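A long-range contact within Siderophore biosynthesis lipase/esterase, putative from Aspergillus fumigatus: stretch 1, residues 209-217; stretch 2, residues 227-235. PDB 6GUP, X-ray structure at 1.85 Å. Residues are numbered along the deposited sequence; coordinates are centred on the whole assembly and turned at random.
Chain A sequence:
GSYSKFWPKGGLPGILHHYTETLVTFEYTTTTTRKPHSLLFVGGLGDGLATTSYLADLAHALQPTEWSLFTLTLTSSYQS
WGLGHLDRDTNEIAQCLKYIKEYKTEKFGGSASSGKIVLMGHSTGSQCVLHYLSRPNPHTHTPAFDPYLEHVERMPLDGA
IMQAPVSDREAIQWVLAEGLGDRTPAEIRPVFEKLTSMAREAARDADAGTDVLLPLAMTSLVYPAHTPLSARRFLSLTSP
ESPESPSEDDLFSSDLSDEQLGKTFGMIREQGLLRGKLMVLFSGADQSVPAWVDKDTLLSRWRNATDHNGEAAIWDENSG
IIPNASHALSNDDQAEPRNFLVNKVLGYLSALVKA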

# COMPACT_ATOMS: atom_id res chain seq x y z
N GLY A 209 -20.57 11.71 -3.67
CA GLY A 209 -19.22 11.33 -4.10
C GLY A 209 -18.09 11.74 -3.18
O GLY A 209 -16.97 11.25 -3.34
N THR A 210 -18.34 12.63 -2.21
CA THR A 210 -17.32 13.05 -1.25
C THR A 210 -17.28 12.11 -0.05
O THR A 210 -18.24 11.38 0.23
CB THR A 210 -17.55 14.48 -0.72
OG1 THR A 210 -18.78 14.55 0.01
CG2 THR A 210 -17.58 15.48 -1.85
N ASP A 211 -16.15 12.14 0.66
CA ASP A 211 -15.96 11.42 1.91
C ASP A 211 -15.37 12.35 2.95
O ASP A 211 -14.28 12.90 2.75
CB ASP A 211 -15.03 10.22 1.71
CG ASP A 211 -15.76 8.98 1.25
OD1 ASP A 211 -16.61 8.47 2.01
OD2 ASP A 211 -15.48 8.50 0.13
N VAL A 212 -16.09 12.54 4.05
CA VAL A 212 -15.59 13.33 5.18
C VAL A 212 -14.76 12.40 6.06
O VAL A 212 -15.31 11.53 6.74
CB VAL A 212 -16.75 13.95 6.00
CG1 VAL A 212 -16.21 14.76 7.17
CG2 VAL A 212 -17.62 14.83 5.11
N LEU A 213 -13.44 12.58 6.04
CA LEU A 213 -12.54 11.79 6.87
C LEU A 213 -12.57 12.34 8.29
O LEU A 213 -12.33 13.53 8.50
CB LEU A 213 -11.11 11.84 6.33
CG LEU A 213 -10.88 11.42 4.87
CD1 LEU A 213 -9.39 11.47 4.57
CD2 LEU A 213 -11.44 10.03 4.57
N LEU A 214 -12.88 11.47 9.25
CA LEU A 214 -12.94 11.86 10.65
C LEU A 214 -11.52 11.94 11.21
O LEU A 214 -10.61 11.28 10.68
CB LEU A 214 -13.79 10.86 11.45
CG LEU A 214 -15.24 10.70 10.97
CD1 LEU A 214 -15.89 9.50 11.64
CD2 LEU A 214 -16.05 11.96 11.21
N PRO A 215 -11.31 12.75 12.27
CA PRO A 215 -9.95 12.94 12.80
C PRO A 215 -9.33 11.65 13.34
O PRO A 215 -9.98 10.92 14.08
CB PRO A 215 -10.14 13.96 13.93
CG PRO A 215 -11.48 14.56 13.71
CD PRO A 215 -12.30 13.49 13.06
N LEU A 216 -8.09 11.40 12.94
CA LEU A 216 -7.36 10.21 13.37
C LEU A 216 -7.12 10.23 14.89
O LEU A 216 -7.19 9.19 15.54
CB LEU A 216 -6.03 10.08 12.60
CG LEU A 216 -5.31 8.73 12.44
CD1 LEU A 216 -4.73 8.24 13.76
CD2 LEU A 216 -6.19 7.67 11.81
N ALA A 217 -6.85 11.42 15.43
CA ALA A 217 -6.72 11.62 16.88
C ALA A 217 -7.89 11.03 17.66
O ALA A 217 -7.70 10.37 18.68
CB ALA A 217 -6.58 13.10 17.20
N THR A 227 -6.90 2.48 11.87
CA THR A 227 -6.84 2.90 10.47
C THR A 227 -7.76 4.12 10.32
O THR A 227 -8.72 4.25 11.08
CB THR A 227 -7.22 1.73 9.50
OG1 THR A 227 -7.14 2.17 8.14
CG2 THR A 227 -8.61 1.20 9.76
N PRO A 228 -7.47 5.02 9.36
CA PRO A 228 -8.34 6.19 9.16
C PRO A 228 -9.77 5.81 8.79
O PRO A 228 -10.00 4.74 8.22
CB PRO A 228 -7.67 6.94 7.99
CG PRO A 228 -6.82 5.91 7.32
CD PRO A 228 -6.30 5.09 8.46
N LEU A 229 -10.72 6.68 9.13
CA LEU A 229 -12.14 6.39 8.93
C LEU A 229 -12.89 7.56 8.30
O LEU A 229 -12.82 8.69 8.80
CB LEU A 229 -12.81 6.02 10.26
CG LEU A 229 -12.41 4.68 10.89
CD1 LEU A 229 -13.04 4.56 12.28
CD2 LEU A 229 -12.83 3.50 10.03
N SER A 230 -13.59 7.28 7.20
CA SER A 230 -14.57 8.21 6.65
C SER A 230 -15.81 8.18 7.53
O SER A 230 -16.02 7.24 8.31
CB SER A 230 -14.93 7.84 5.21
OG SER A 230 -15.70 6.65 5.15
N ALA A 231 -16.64 9.21 7.40
CA ALA A 231 -17.90 9.30 8.13
C ALA A 231 -18.84 8.14 7.78
O ALA A 231 -19.45 7.55 8.67
CB ALA A 231 -18.59 10.63 7.85
N ARG A 232 -18.94 7.83 6.49
CA ARG A 232 -19.79 6.73 6.03
C ARG A 232 -19.31 5.37 6.53
O ARG A 232 -20.14 4.53 6.90
CB ARG A 232 -19.88 6.71 4.50
CG ARG A 232 -20.78 7.79 3.94
CD ARG A 232 -21.01 7.62 2.45
NE ARG A 232 -19.80 7.86 1.67
CZ ARG A 232 -19.75 7.87 0.34
NH1 ARG A 232 -20.85 7.66 -0.39
NH2 ARG A 232 -18.60 8.10 -0.28
N ARG A 233 -18.00 5.16 6.54
CA ARG A 233 -17.45 3.91 7.05
C ARG A 233 -17.64 3.76 8.55
O ARG A 233 -17.99 2.69 9.02
CB ARG A 233 -15.97 3.76 6.70
CG ARG A 233 -15.55 2.32 6.86
CD ARG A 233 -14.07 2.03 6.72
NE ARG A 233 -13.73 0.84 7.50
CZ ARG A 233 -14.22 -0.39 7.28
NH1 ARG A 233 -15.07 -0.65 6.29
NH2 ARG A 233 -13.84 -1.39 8.08
N PHE A 234 -17.40 4.84 9.29
CA PHE A 234 -17.60 4.84 10.73
C PHE A 234 -19.06 4.55 11.12
O PHE A 234 -19.30 3.81 12.07
CB PHE A 234 -17.14 6.17 11.34
CG PHE A 234 -17.45 6.32 12.79
CD1 PHE A 234 -16.52 5.96 13.77
CD2 PHE A 234 -18.70 6.79 13.20
CE1 PHE A 234 -16.82 6.09 15.11
CE2 PHE A 234 -19.00 6.91 14.54
CZ PHE A 234 -18.07 6.57 15.50
N LEU A 235 -20.01 5.13 10.38
CA LEU A 235 -21.45 4.90 10.64
C LEU A 235 -21.85 3.44 10.50
O LEU A 235 -22.70 2.96 11.25
CB LEU A 235 -22.33 5.74 9.71
CG LEU A 235 -22.60 7.19 10.11
CD1 LEU A 235 -23.62 7.80 9.16
CD2 LEU A 235 -23.07 7.32 11.55
O HOH W 1 -17.89 9.72 4.32
O HOH W 2 -9.80 8.66 11.17

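How do the two backbones hold each other? They meet at a single beta bridge, where Leu213 lies across from Ser230 with their CA atoms 4.1 Å apart. Two hydrogen bonds flank that pair: Leu214 N donates to Leu229 O at 2.8 Å, and Ala231 N donates to Val212 O, also at 2.8 Å. Both bonds use the residues next to the bridged pair, so Leu213 and Ser230 are drawn close without bonding to each other through their own N and O atoms. Val212 O does double duty, since Ser230 CA approaches it at 3.4 Å in a CA-H...O contact. Directly after the bridge the second stretch enters a helix: Ser230 is its N-cap, and Ser230 OG accepts from Arg233 N at 3.1 Å, satisfying one of the amides that a first helical turn leaves without a backbone partner.

What do the charged side chains add? Arg232 reaches from the first turn of that helix to Asp211, forming a salt bridge in which NH2 of Arg232 lies 3.1 Å from OD1 of Asp211. Arg232 NE donates to the same Asp211 OD1 at 3.3 Å, and a weak bond joins Arg232 NH2 to Asp211 OD2 at 3.2 Å. Asp211 OD1 sits near the guanidinium plane, where the N-H groups point, so charge attraction and hydrogen bonding work together. Thr210 O, by contrast, lies over a face of the guanidinium; its 3.3 Å distance from Arg232 NH2 comes with a poor angle, and no hydrogen bond results.

Where do the apolar side chains meet? Leu214 has the largest area covered by the other stretch, and its end comes nearer than its sideways CA-to-CB bond would suggest. Leu214 CD1 packs 3.6 Å from Phe234 CB, whose own CA-to-CB bond points toward the first stretch, while Leu214 CD2 lies 4.4 Å from Ala231 CB. The small Ala231 side chain also meets Val212, CB to CB at 4.2 Å. Farther along, Leu216 CD2 rests 4.2 Å from Pro228 CB, extending the apolar contact to the start of the second stretch.

How does water complete the contact? One molecule donates to Asp211 OD1 at 2.9 Å and accepts from Arg232 N at 3.1 Å, with a weak bond from Val212 N at 3.4 Å, thus tying the salt-bridge carboxylate to the helix backbone. A second donates to Leu214 O at 2.8 Å and accepts from Leu229 N at 3.0 Å, linking the backbones where these two groups do not bond directly.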